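Side-chain contacts in unknown protein (Galdieria sulphuraria, PDB 2NYI), which is of unknown function but carries tandem ACT domains, a fold that in relatives often senses small ligands, and forms a two-chain assembly: residues A[100-103]-A[104-108]; A[59-62]-A[63-67]; A[112-116]-A[117-121]; A[24-28]-A[29-33]. All coordinates share one frame; numbering follows the deposited sequence.

The four contacts fall into two pairs, one in each half of the tandem chain. Contacts 4 and 2 lie in the N-terminal ACT domain, their centres about 10 Å apart, and touch where Ile29 packs on Leu60 and Ile61. Contacts 1 and 3 mark the start and end of helix 106-116, with centres about 17 Å apart. The pairs stand on opposite sides of the chain's centre; contacts 1 and 4 are about 42 Å apart, centre to centre. In the dimer, contact 4 of one subunit meets contact 1 of the other: Asn32 bonds Asp102 of the second subunit. Contact 3 also meets the second subunit, whereas contact 2 does not.

Contact 1 of 4, residues A[100-103]-A[104-108]; sequences GPDS and EGIVE
The loop that carries the chain from strand 91-99 into helix 106-116 brings Ser103 against Ile106, three residues on. The meeting is tight, with Ser103 OG 3.0 Å from Ile106 CG1. The serine torsion sets it up: chi1 is 70°, and the hydroxyl lies between the backbone N and the carbonyl carbon. The tip of the isoleucine reaches further back along the loop. Its CD1 comes to 3.3 Å from Pro101 O and 3.4 Å from Ser103 N, and Asp102 OD1 stands 3.8 Å from the same methyl. This is the first strand-to-helix connection of the C-terminal beta-alpha-beta-beta-alpha-beta unit, the fold of an ACT domain. The CB of Ile106 points toward the loop, and the side chain also packs on Phe139 of strand 137-148. No direct hydrogen bond joins 100-103 to 104-108. A water does it instead: it lies 3.0 Å from Ser103 O, to which it probably donates, and accepts from Val107 N at 3.2 Å. The buried N-H groups of Ser103 and Ile106 have no partner in the model. Glu108 OE2, from the residue after Val107, bonds His20 NE2 of the second subunit.

Contact 2 of 4, residues A[59-62]-A[63-67]; sequences KLIQ and SALES
Gln62 NE2 is gripped by two oxygens. Glu66 OE2, one helical turn on, takes its N-H at 2.7 Å in an almost straight bond of 176°. Ile74 O on strand 73-78 takes another bond from the same nitrogen. Gln62 OE1 is bonded to Thr76 OG1, so both ends of the amide are held. The glutamate oxygen lies in the amide plane and uses its anti lone pair, while the carboxylate is turned 80° against the amide. Gln62 reaches this position by a bend at chi2 (74°), whereas Glu66 stays extended beyond CG. With an alanine here in place of Gln62, Glu66 OE2 is likely to lose this donor, and the polar side-chain link to strand 73-78 would probably go with it. Underneath runs regular alpha-helical bonding, as in Glu66 N to Gln62 O at 2.9 Å. Ser63 OG adds a weak bond to Lys59 O at 3.3 Å. Another side of helix 59-68 is apolar. Ile61 and Leu65 lie side by side, pointing the same way, with Ile61 CG2 3.8 Å from Leu65 CD1. Both pack on Val8 of strand 4-13, and Leu65 also meets Phe22 of helix 18-28. The helix thus joins the ACT-domain sheet in two ways: apolar packing, and an amide whose bonds at both ends are likely to fix its rotation.

Contact 3 of 4, residues A[112-116]-A[117-121]; sequences AVLAK and KGANI
Leu114 O accepts the hydrogen bond that closes the end of helix 106-116, from Ala119 N at 2.9 Å. Gly118 N bonds to Ala115 O at 3.1 Å. Together they make a Schellman motif, with Gly118 as its C-prime residue at positive phi. The two bonds differ in shape. Ala119 N is tilted 30° from the carbonyl plane of Leu114, while Gly118 N sits well above the plane of Ala115 and misses its lone pairs. Lys117 N keeps a helical bond to Val113 O at 3.1 Å and adds a weak one to Leu114 O. Leu114 O is therefore shared by a sound bond and a weak one. An apolar contact lies beside the Schellman turn. Leu114 CG stands anti to its carbonyl carbon (chi1 -65°), which carries the methyls to Ala119 and Ile121. Ala119 CB lies 4.0 Å from Leu114 CD2. Leu114 CD1 meets Ile121 CD1 at 4.1 Å, the two side chains crossing at about a right angle. Leu114 also rests on Val145, and Ala119 on Phe147, both of strand 137-148. Val113 and Lys117 touch Ala158 of helix 152-166. Strand 120-130 starts here, outermost in its sheet within this chain, with Ile121 against Met38 of the second subunit.

Contact 4 of 4, residues A[24-28]-A[29-33]; sequences WALKN and ISANV
Ile29 has a chi1 of 60°, which sets CG1 between the backbone N and the carbonyl carbon and turns it back under the last helical turn. There CG1 lies 3.3 Å from Leu26 O. Leu26 has CG anti to its carbonyl carbon (chi1 -66°) and sends CD1 to Val33 CG2 at 3.8 Å, the side chains crossing at about a right angle. Leu26 CB also faces Ala31 CB at 4.1 Å. The turn between them is a Schellman motif that ends helix 18-28. Ala31 N bonds to Leu26 O at 2.9 Å and Ser30 N to Lys27 O at 3.1 Å, with Ser30 at positive phi. Both bonds from Ile29 N, to Ala25 O and Leu26 O, are weak. A water spans the outside of the turn, 2.8 Å from Asn28 O and 3.0 Å from Ser30 OG. Ile29 packs on Leu60 and Ile61 of helix 59-68, and an alanine here is likely to open a gap between that helix and the turn. In this ACT domain the turn's chemistry is split: backbone bonds hold Ser30 N and Ala31 N, and a water bridges Asn28 O and Ser30 OG, while Leu26, Ala31 and Val33 bind helix 18-28 to strand 32-41 by apolar contact.

Contact 1 of 4, residues A[100-103]-A[104-108]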
ATOM      1  N   GLY A 100       5.203 -21.167   0.781  1.00 25.41           N
ATOM      2  CA  GLY A 100       5.458 -22.476   0.187  1.00 25.60           C
ATOM      3  C   GLY A 100       5.798 -22.354  -1.287  1.00 25.48           C
ATOM      4  O   GLY A 100       6.064 -21.257  -1.761  1.00 23.39           O
ATOM      5  N   PRO A 101       5.766 -23.484  -2.030  1.00 26.72           N
ATOM      6  CA  PRO A 101       6.030 -23.415  -3.471  1.00 27.17           C
ATOM      7  C   PRO A 101       4.987 -22.509  -4.117  1.00 28.23           C
ATOM      8  O   PRO A 101       3.820 -22.554  -3.731  1.00 28.79           O
ATOM      9  CB  PRO A 101       5.802 -24.856  -3.946  1.00 28.46           C
ATOM     10  CG  PRO A 101       5.903 -25.696  -2.728  1.00 30.58           C
ATOM     11  CD  PRO A 101       5.449 -24.848  -1.581  1.00 26.86           C
ATOM     12  N   ASP A 102       5.414 -21.683  -5.066  1.00 27.02           N
ATOM     13  CA  ASP A 102       4.482 -20.890  -5.861  1.00 26.67           C
ATOM     14  C   ASP A 102       3.688 -21.787  -6.816  1.00 28.30           C
ATOM     15  O   ASP A 102       4.189 -22.811  -7.289  1.00 29.46           O
ATOM     16  CB  ASP A 102       5.203 -19.796  -6.628  1.00 24.78           C
ATOM     17  CG  ASP A 102       4.242 -18.822  -7.297  1.00 29.32           C
ATOM     18  OD1 ASP A 102       3.238 -18.431  -6.665  1.00 22.39           O
ATOM     19  OD2 ASP A 102       4.493 -18.441  -8.450  1.00 26.96           O
ATOM     20  N   SER A 103       2.445 -21.398  -7.063  1.00 29.36           N
ATOM     21  CA  SER A 103       1.545 -22.077  -7.977  1.00 30.37           C
ATOM     22  C   SER A 103       0.484 -21.084  -8.452  1.00 31.69           C
ATOM     23  O   SER A 103       0.281 -20.034  -7.828  1.00 31.22           O
ATOM     24  CB  SER A 103       0.899 -23.286  -7.295  1.00 30.41           C
ATOM     25  OG  SER A 103      -0.028 -22.895  -6.302  1.00 34.72           O
ATOM     26  N   GLU A 104      -0.176 -21.406  -9.565  1.00 32.22           N
ATOM     27  CA  GLU A 104      -1.206 -20.538 -10.150  1.00 33.35           C
ATOM     28  C   GLU A 104      -2.357 -20.248  -9.169  1.00 31.95           C
ATOM     29  O   GLU A 104      -2.934 -19.159  -9.193  1.00 33.56           O
ATOM     30  CB  GLU A 104      -1.753 -21.167 -11.448  1.00 33.03           C
ATOM     31  CG  GLU A 104      -2.670 -20.268 -12.310  1.00 41.10           C
ATOM     32  CD  GLU A 104      -3.286 -20.999 -13.520  1.00 36.71           C
ATOM     33  OE1 GLU A 104      -2.618 -21.893 -14.093  1.00 59.53           O
ATOM     34  OE2 GLU A 104      -4.437 -20.673 -13.915  1.00 41.12           O
ATOM     35  N   GLY A 105      -2.665 -21.207  -8.294  1.00 30.71           N
ATOM     36  CA  GLY A 105      -3.883 -21.129  -7.476  1.00 30.21           C
ATOM     37  C   GLY A 105      -3.832 -20.678  -6.018  1.00 29.77           C
ATOM     38  O   GLY A 105      -4.886 -20.534  -5.401  1.00 29.97           O
ATOM     39  N   ILE A 106      -2.640 -20.469  -5.454  1.00 29.26           N
ATOM     40  CA  ILE A 106      -2.523 -20.146  -4.015  1.00 29.68           C
ATOM     41  C   ILE A 106      -3.316 -18.902  -3.613  1.00 28.05           C
ATOM     42  O   ILE A 106      -4.165 -18.954  -2.723  1.00 27.06           O
ATOM     43  CB  ILE A 106      -1.075 -19.890  -3.545  1.00 30.30           C
ATOM     44  CG1 ILE A 106      -0.090 -20.866  -4.147  1.00 41.46           C
ATOM     45  CG2 ILE A 106      -1.005 -19.925  -2.017  1.00 28.54           C
ATOM     46  CD1 ILE A 106       1.327 -20.373  -4.040  1.00 52.85           C
ATOM     47  N   VAL A 107      -3.031 -17.788  -4.279  1.00 27.94           N
ATOM     48  CA  VAL A 107      -3.676 -16.518  -3.953  1.00 26.00           C
ATOM     49  C   VAL A 107      -5.205 -16.633  -4.027  1.00 25.65           C
ATOM     50  O   VAL A 107      -5.896 -16.257  -3.079  1.00 26.53           O
ATOM     51  CB  VAL A 107      -3.143 -15.366  -4.843  1.00 27.06           C
ATOM     52  CG1 VAL A 107      -3.787 -14.059  -4.453  1.00 27.37           C
ATOM     53  CG2 VAL A 107      -1.607 -15.259  -4.718  1.00 23.34           C
ATOM     54  N   GLU A 108      -5.733 -17.160  -5.140  1.00 24.94           N
ATOM     55  CA  GLU A 108      -7.189 -17.361  -5.256  1.00 24.16           C
ATOM     56  C   GLU A 108      -7.706 -18.246  -4.130  1.00 24.98           C
ATOM     57  O   GLU A 108      -8.760 -17.965  -3.545  1.00 24.37           O
ATOM     58  CB  GLU A 108      -7.574 -17.942  -6.632  1.00 23.87           C
ATOM     59  CG  GLU A 108      -9.092 -17.926  -6.927  1.00 21.46           C
ATOM     60  CD  GLU A 108      -9.869 -19.064  -6.263  1.00 29.12           C
ATOM     61  OE1 GLU A 108      -9.278 -20.128  -5.945  1.00 25.66           O
ATOM     62  OE2 GLU A 108     -11.083 -18.889  -6.062  1.00 22.81           O
TER
HETATM   63  O   HOH W   1      -1.100 -17.510  -6.846  1.00 28.92           O

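Contact 2 of 4, residues A[59-62]-A[63-67]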
ATOM      1  N   LYS A  59     -13.199  20.150  -3.186  1.00 24.09           N
ATOM      2  CA  LYS A  59     -12.832  20.730  -4.476  1.00 23.83           C
ATOM      3  C   LYS A  59     -11.445  21.369  -4.440  1.00 22.49           C
ATOM      4  O   LYS A  59     -10.697  21.249  -5.415  1.00 22.70           O
ATOM      5  CB  LYS A  59     -13.873  21.775  -4.953  1.00 24.23           C
ATOM      6  CG  LYS A  59     -15.138  21.185  -5.594  1.00 30.32           C
ATOM      7  CD  LYS A  59     -16.241  22.263  -5.809  1.00 25.55           C
ATOM      8  CE  LYS A  59     -17.317  21.814  -6.801  1.00 39.47           C
ATOM      9  NZ  LYS A  59     -17.641  20.365  -6.681  1.00 47.22           N
ATOM     10  N   LEU A  60     -11.101  22.044  -3.336  1.00 20.75           N
ATOM     11  CA  LEU A  60      -9.790  22.687  -3.207  1.00 22.13           C
ATOM     12  C   LEU A  60      -8.672  21.643  -3.195  1.00 21.71           C
ATOM     13  O   LEU A  60      -7.639  21.816  -3.846  1.00 23.54           O
ATOM     14  CB  LEU A  60      -9.700  23.552  -1.941  1.00 22.16           C
ATOM     15  CG  LEU A  60      -8.404  24.333  -1.668  1.00 20.98           C
ATOM     16  CD1 LEU A  60      -8.060  25.262  -2.843  1.00 27.40           C
ATOM     17  CD2 LEU A  60      -8.475  25.130  -0.352  1.00 24.30           C
ATOM     18  N   ILE A  61      -8.896  20.561  -2.457  1.00 21.19           N
ATOM     19  CA  ILE A  61      -7.916  19.463  -2.369  1.00 21.14           C
ATOM     20  C   ILE A  61      -7.695  18.876  -3.766  1.00 20.74           C
ATOM     21  O   ILE A  61      -6.551  18.763  -4.238  1.00 20.37           O
ATOM     22  CB  ILE A  61      -8.373  18.367  -1.380  1.00 21.77           C
ATOM     23  CG1 ILE A  61      -8.449  18.930   0.050  1.00 24.08           C
ATOM     24  CG2 ILE A  61      -7.415  17.126  -1.445  1.00 20.27           C
ATOM     25  CD1 ILE A  61      -9.342  18.116   0.978  1.00 26.10           C
ATOM     26  N   GLN A  62      -8.797  18.552  -4.439  1.00 20.43           N
ATOM     27  CA  GLN A  62      -8.724  17.918  -5.752  1.00 20.64           C
ATOM     28  C   GLN A  62      -7.997  18.797  -6.766  1.00 21.30           C
ATOM     29  O   GLN A  62      -7.116  18.322  -7.504  1.00 21.63           O
ATOM     30  CB  GLN A  62     -10.131  17.578  -6.262  1.00 21.66           C
ATOM     31  CG  GLN A  62     -10.159  16.931  -7.653  1.00 20.98           C
ATOM     32  CD  GLN A  62      -9.690  15.494  -7.651  1.00 27.37           C
ATOM     33  OE1 GLN A  62      -9.767  14.795  -6.631  1.00 25.98           O
ATOM     34  NE2 GLN A  62      -9.204  15.038  -8.809  1.00 22.95           N
ATOM     35  N   SER A  63      -8.366  20.079  -6.807  1.00 20.29           N
ATOM     36  CA  SER A  63      -7.716  21.021  -7.695  1.00 20.19           C
ATOM     37  C   SER A  63      -6.239  21.189  -7.407  1.00 19.18           C
ATOM     38  O   SER A  63      -5.437  21.189  -8.349  1.00 19.91           O
ATOM     39  CB  SER A  63      -8.443  22.372  -7.654  1.00 21.53           C
ATOM     40  OG  SER A  63      -9.661  22.221  -8.354  1.00 28.57           O
ATOM     41  N   ALA A  64      -5.882  21.356  -6.129  1.00 19.35           N
ATOM     42  CA  ALA A  64      -4.490  21.565  -5.714  1.00 19.87           C
ATOM     43  C   ALA A  64      -3.621  20.379  -6.137  1.00 20.57           C
ATOM     44  O   ALA A  64      -2.488  20.550  -6.621  1.00 19.09           O
ATOM     45  CB  ALA A  64      -4.404  21.764  -4.198  1.00 19.24           C
ATOM     46  N   LEU A  65      -4.175  19.176  -5.961  1.00 19.23           N
ATOM     47  CA  LEU A  65      -3.458  17.933  -6.276  1.00 19.42           C
ATOM     48  C   LEU A  65      -3.338  17.712  -7.781  1.00 21.20           C
ATOM     49  O   LEU A  65      -2.285  17.278  -8.261  1.00 23.31           O
ATOM     50  CB  LEU A  65      -4.137  16.745  -5.587  1.00 17.93           C
ATOM     51  CG  LEU A  65      -4.023  16.723  -4.052  1.00 20.38           C
ATOM     52  CD1 LEU A  65      -4.682  15.429  -3.538  1.00 17.85           C
ATOM     53  CD2 LEU A  65      -2.562  16.844  -3.538  1.00 21.98           C
ATOM     54  N   GLU A  66      -4.397  18.006  -8.539  1.00 20.82           N
ATOM     55  CA  GLU A  66      -4.315  17.920  -9.987  1.00 23.59           C
ATOM     56  C   GLU A  66      -3.237  18.852 -10.559  1.00 24.01           C
ATOM     57  O   GLU A  66      -2.548  18.478 -11.518  1.00 23.77           O
ATOM     58  CB  GLU A  66      -5.669  18.191 -10.632  1.00 25.23           C
ATOM     59  CG  GLU A  66      -6.707  17.090 -10.425  1.00 23.97           C
ATOM     60  CD  GLU A  66      -7.987  17.346 -11.221  1.00 25.75           C
ATOM     61  OE1 GLU A  66      -7.947  18.155 -12.173  1.00 38.37           O
ATOM     62  OE2 GLU A  66      -9.030  16.742 -10.915  1.00 24.85           O
ATOM     63  N   SER A  67      -3.065  20.034  -9.955  1.00 23.29           N
ATOM     64  CA  SER A  67      -2.019  20.984 -10.377  1.00 23.21           C
ATOM     65  C   SER A  67      -0.616  20.462 -10.054  1.00 22.84           C
ATOM     66  O   SER A  67       0.291  20.570 -10.887  1.00 23.29           O
ATOM     67  CB  SER A  67      -2.229  22.370  -9.733  1.00 23.13           C
ATOM     68  OG  SER A  67      -1.148  23.259 -10.042  1.00 25.28           O
TER

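Contact 3 of 4, residues A[112-116]-A[117-121]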
ATOM      1  N   ALA A 112     -10.193 -16.885  -1.352  1.00 24.44           N
ATOM      2  CA  ALA A 112     -11.547 -17.475  -1.406  1.00 24.96           C
ATOM      3  C   ALA A 112     -12.067 -17.821  -0.013  1.00 25.56           C
ATOM      4  O   ALA A 112     -13.232 -17.562   0.311  1.00 24.22           O
ATOM      5  CB  ALA A 112     -11.559 -18.730  -2.314  1.00 26.15           C
ATOM      6  N   VAL A 113     -11.194 -18.416   0.802  1.00 27.15           N
ATOM      7  CA  VAL A 113     -11.498 -18.717   2.202  1.00 27.65           C
ATOM      8  C   VAL A 113     -11.916 -17.438   2.942  1.00 27.45           C
ATOM      9  O   VAL A 113     -12.952 -17.400   3.603  1.00 27.09           O
ATOM     10  CB  VAL A 113     -10.284 -19.379   2.919  1.00 29.20           C
ATOM     11  CG1 VAL A 113     -10.503 -19.443   4.428  1.00 30.60           C
ATOM     12  CG2 VAL A 113     -10.031 -20.782   2.384  1.00 25.34           C
ATOM     13  N   LEU A 114     -11.115 -16.388   2.787  1.00 26.35           N
ATOM     14  CA  LEU A 114     -11.337 -15.129   3.493  1.00 25.65           C
ATOM     15  C   LEU A 114     -12.661 -14.476   3.068  1.00 25.02           C
ATOM     16  O   LEU A 114     -13.467 -14.093   3.919  1.00 25.01           O
ATOM     17  CB  LEU A 114     -10.137 -14.187   3.268  1.00 24.97           C
ATOM     18  CG  LEU A 114      -8.774 -14.619   3.845  1.00 26.26           C
ATOM     19  CD1 LEU A 114      -7.676 -13.635   3.402  1.00 30.91           C
ATOM     20  CD2 LEU A 114      -8.826 -14.739   5.386  1.00 28.55           C
ATOM     21  N   ALA A 115     -12.873 -14.359   1.757  1.00 24.42           N
ATOM     22  CA  ALA A 115     -14.127 -13.845   1.185  1.00 24.64           C
ATOM     23  C   ALA A 115     -15.349 -14.632   1.676  1.00 25.99           C
ATOM     24  O   ALA A 115     -16.330 -14.039   2.127  1.00 24.39           O
ATOM     25  CB  ALA A 115     -14.070 -13.835  -0.340  1.00 25.17           C
ATOM     26  N   LYS A 116     -15.258 -15.957   1.635  1.00 27.66           N
ATOM     27  CA  LYS A 116     -16.381 -16.809   2.064  1.00 30.58           C
ATOM     28  C   LYS A 116     -16.768 -16.623   3.518  1.00 31.67           C
ATOM     29  O   LYS A 116     -17.954 -16.659   3.851  1.00 31.41           O
ATOM     30  CB  LYS A 116     -16.081 -18.279   1.802  1.00 30.94           C
ATOM     31  CG  LYS A 116     -16.447 -18.725   0.411  1.00 41.94           C
ATOM     32  CD  LYS A 116     -16.472 -20.235   0.342  1.00 58.06           C
ATOM     33  CE  LYS A 116     -16.138 -20.716  -1.052  1.00 68.04           C
ATOM     34  NZ  LYS A 116     -16.235 -22.199  -1.163  1.00 76.02           N
ATOM     35  N   LYS A 117     -15.769 -16.420   4.381  1.00 31.71           N
ATOM     36  CA  LYS A 117     -16.001 -16.220   5.820  1.00 31.05           C
ATOM     37  C   LYS A 117     -16.243 -14.755   6.197  1.00 30.70           C
ATOM     38  O   LYS A 117     -16.349 -14.416   7.383  1.00 31.56           O
ATOM     39  CB  LYS A 117     -14.842 -16.802   6.634  1.00 30.85           C
ATOM     40  CG  LYS A 117     -14.604 -18.297   6.407  1.00 33.46           C
ATOM     41  CD  LYS A 117     -15.647 -19.155   7.124  1.00 39.23           C
ATOM     42  CE  LYS A 117     -15.802 -20.502   6.456  1.00 44.66           C
ATOM     43  NZ  LYS A 117     -14.505 -21.220   6.316  1.00 55.21           N
ATOM     44  N   GLY A 118     -16.340 -13.891   5.186  1.00 28.83           N
ATOM     45  CA  GLY A 118     -16.608 -12.469   5.375  1.00 27.53           C
ATOM     46  C   GLY A 118     -15.482 -11.648   6.002  1.00 28.42           C
ATOM     47  O   GLY A 118     -15.729 -10.581   6.592  1.00 28.85           O
ATOM     48  N   ALA A 119     -14.254 -12.143   5.881  1.00 27.69           N
ATOM     49  CA  ALA A 119     -13.069 -11.454   6.377  1.00 26.86           C
ATOM     50  C   ALA A 119     -12.730 -10.304   5.442  1.00 28.31           C
ATOM     51  O   ALA A 119     -12.789 -10.462   4.204  1.00 29.44           O
ATOM     52  CB  ALA A 119     -11.885 -12.428   6.495  1.00 26.38           C
ATOM     53  N   ASN A 120     -12.408  -9.142   6.007  1.00 26.45           N
ATOM     54  CA  ASN A 120     -11.897  -8.043   5.198  1.00 26.85           C
ATOM     55  C   ASN A 120     -10.380  -7.999   5.278  1.00 25.37           C
ATOM     56  O   ASN A 120      -9.803  -8.234   6.326  1.00 23.44           O
ATOM     57  CB  ASN A 120     -12.471  -6.692   5.614  1.00 27.91           C
ATOM     58  CG  ASN A 120     -12.176  -5.606   4.606  1.00 38.88           C
ATOM     59  OD1 ASN A 120     -12.641  -5.654   3.461  1.00 51.40           O
ATOM     60  ND2 ASN A 120     -11.396  -4.612   5.022  1.00 52.50           N
ATOM     61  N   ILE A 121      -9.750  -7.721   4.149  1.00 24.00           N
ATOM     62  CA  ILE A 121      -8.301  -7.623   4.104  1.00 24.55           C
ATOM     63  C   ILE A 121      -7.910  -6.161   4.320  1.00 24.08           C
ATOM     64  O   ILE A 121      -8.366  -5.268   3.591  1.00 24.97           O
ATOM     65  CB  ILE A 121      -7.745  -8.176   2.763  1.00 24.08           C
ATOM     66  CG1 ILE A 121      -8.190  -9.637   2.550  1.00 25.18           C
ATOM     67  CG2 ILE A 121      -6.212  -8.077   2.751  1.00 20.92           C
ATOM     68  CD1 ILE A 121      -7.771 -10.228   1.196  1.00 27.94           C
TER

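Contact 4 of 4, residues A[24-28]-A[29-33]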
ATOM      1  N   TRP A  24       3.520  18.969  -0.474  1.00 19.11           N
ATOM      2  CA  TRP A  24       3.684  20.396  -0.717  1.00 19.97           C
ATOM      3  C   TRP A  24       2.330  21.033  -1.058  1.00 20.48           C
ATOM      4  O   TRP A  24       1.974  22.100  -0.527  1.00 19.97           O
ATOM      5  CB  TRP A  24       4.713  20.643  -1.825  1.00 20.46           C
ATOM      6  CG  TRP A  24       4.967  22.090  -1.997  1.00 25.74           C
ATOM      7  CD1 TRP A  24       5.931  22.832  -1.378  1.00 27.16           C
ATOM      8  CD2 TRP A  24       4.196  23.007  -2.793  1.00 27.89           C
ATOM      9  NE1 TRP A  24       5.825  24.156  -1.765  1.00 27.20           N
ATOM     10  CE2 TRP A  24       4.776  24.286  -2.635  1.00 34.40           C
ATOM     11  CE3 TRP A  24       3.084  22.867  -3.638  1.00 31.20           C
ATOM     12  CZ2 TRP A  24       4.274  25.423  -3.281  1.00 33.23           C
ATOM     13  CZ3 TRP A  24       2.585  24.005  -4.287  1.00 32.48           C
ATOM     14  CH2 TRP A  24       3.185  25.261  -4.101  1.00 29.35           C
ATOM     15  N   ALA A  25       1.567  20.369  -1.928  1.00 19.51           N
ATOM     16  CA  ALA A  25       0.285  20.910  -2.391  1.00 19.71           C
ATOM     17  C   ALA A  25      -0.707  21.088  -1.251  1.00 20.75           C
ATOM     18  O   ALA A  25      -1.386  22.112  -1.173  1.00 21.93           O
ATOM     19  CB  ALA A  25      -0.312  20.013  -3.490  1.00 18.37           C
ATOM     20  N   LEU A  26      -0.795  20.089  -0.378  1.00 20.41           N
ATOM     21  CA  LEU A  26      -1.688  20.130   0.788  1.00 21.25           C
ATOM     22  C   LEU A  26      -1.248  21.201   1.782  1.00 22.46           C
ATOM     23  O   LEU A  26      -2.083  21.919   2.328  1.00 22.16           O
ATOM     24  CB  LEU A  26      -1.719  18.774   1.500  1.00 21.14           C
ATOM     25  CG  LEU A  26      -2.336  17.603   0.737  1.00 20.74           C
ATOM     26  CD1 LEU A  26      -2.607  16.441   1.723  1.00 22.37           C
ATOM     27  CD2 LEU A  26      -3.606  18.021   0.042  1.00 19.06           C
ATOM     28  N   LYS A  27       0.061  21.298   2.010  1.00 22.21           N
ATOM     29  CA  LYS A  27       0.598  22.309   2.950  1.00 23.19           C
ATOM     30  C   LYS A  27       0.210  23.710   2.499  1.00 23.04           C
ATOM     31  O   LYS A  27      -0.170  24.563   3.319  1.00 23.99           O
ATOM     32  CB  LYS A  27       2.124  22.194   3.081  1.00 23.01           C
ATOM     33  CG  LYS A  27       2.700  23.151   4.131  1.00 24.97           C
ATOM     34  CD  LYS A  27       4.224  23.149   4.179  1.00 24.20           C
ATOM     35  CE  LYS A  27       4.688  24.140   5.259  1.00 28.28           C
ATOM     36  NZ  LYS A  27       6.106  23.977   5.666  1.00 38.46           N
ATOM     37  N   ASN A  28       0.315  23.923   1.184  0.60 22.64           N
ATOM     38  CA  ASN A  28       0.025  25.182   0.507  0.60 22.91           C
ATOM     39  C   ASN A  28      -1.417  25.651   0.732  0.60 22.79           C
ATOM     40  O   ASN A  28      -1.675  26.857   0.816  0.60 21.53           O
ATOM     41  CB  ASN A  28       0.330  25.030  -0.997  0.60 22.42           C
ATOM     42  CG  ASN A  28       0.239  26.339  -1.771  0.60 28.71           C
ATOM     43  OD1 ASN A  28       0.865  27.337  -1.407  0.60 29.27           O
ATOM     44  ND2 ASN A  28      -0.514  26.325  -2.878  0.60 21.69           N
ATOM     45  N   ILE A  29      -2.337  24.693   0.851  1.00 22.02           N
ATOM     46  CA  ILE A  29      -3.777  24.992   1.037  1.00 21.86           C
ATOM     47  C   ILE A  29      -4.217  24.788   2.496  1.00 22.02           C
ATOM     48  O   ILE A  29      -5.412  24.775   2.783  1.00 22.97           O
ATOM     49  CB  ILE A  29      -4.719  24.200   0.073  1.00 19.75           C
ATOM     50  CG1 ILE A  29      -4.571  22.669   0.265  1.00 20.06           C
ATOM     51  CG2 ILE A  29      -4.496  24.625  -1.391  1.00 23.39           C
ATOM     52  CD1 ILE A  29      -5.651  21.829  -0.460  1.00 22.05           C
ATOM     53  N   SER A  30      -3.245  24.644   3.402  1.00 22.85           N
ATOM     54  CA  SER A  30      -3.488  24.436   4.845  1.00 24.02           C
ATOM     55  C   SER A  30      -4.334  23.185   5.159  1.00 25.14           C
ATOM     56  O   SER A  30      -5.165  23.185   6.080  1.00 24.32           O
ATOM     57  CB  SER A  30      -4.093  25.691   5.503  1.00 24.65           C
ATOM     58  OG  SER A  30      -3.268  26.815   5.254  1.00 29.53           O
ATOM     59  N   ALA A  31      -4.124  22.124   4.381  1.00 24.56           N
ATOM     60  CA  ALA A  31      -4.762  20.818   4.649  1.00 25.37           C
ATOM     61  C   ALA A  31      -3.779  19.989   5.466  1.00 26.77           C
ATOM     62  O   ALA A  31      -2.571  20.154   5.292  1.00 30.10           O
ATOM     63  CB  ALA A  31      -5.112  20.126   3.354  1.00 24.62           C
ATOM     64  N   ASN A  32      -4.261  19.150   6.388  1.00 26.02           N
ATOM     65  CA  ASN A  32      -3.355  18.290   7.167  1.00 27.37           C
ATOM     66  C   ASN A  32      -3.547  16.817   6.816  1.00 26.32           C
ATOM     67  O   ASN A  32      -4.664  16.361   6.617  1.00 28.17           O
ATOM     68  CB  ASN A  32      -3.519  18.492   8.693  1.00 26.96           C
ATOM     69  CG  ASN A  32      -2.377  17.817   9.523  1.00 40.19           C
ATOM     70  OD1 ASN A  32      -1.182  18.072   9.286  1.00 34.44           O
ATOM     71  ND2 ASN A  32      -2.756  16.957  10.503  1.00 29.42           N
ATOM     72  N   VAL A  33      -2.446  16.090   6.742  1.00 26.65           N
ATOM     73  CA  VAL A  33      -2.486  14.642   6.565  1.00 26.66           C
ATOM     74  C   VAL A  33      -2.812  13.998   7.929  1.00 25.58           C
ATOM     75  O   VAL A  33      -2.008  14.103   8.853  1.00 27.45           O
ATOM     76  CB  VAL A  33      -1.130  14.123   6.011  1.00 27.64           C
ATOM     77  CG1 VAL A  33      -1.087  12.615   6.000  1.00 26.61           C
ATOM     78  CG2 VAL A  33      -0.861  14.686   4.587  1.00 29.44           C
TER
HETATM   79  O   HOH W   2      -3.294  28.303   2.606  1.00 44.21           O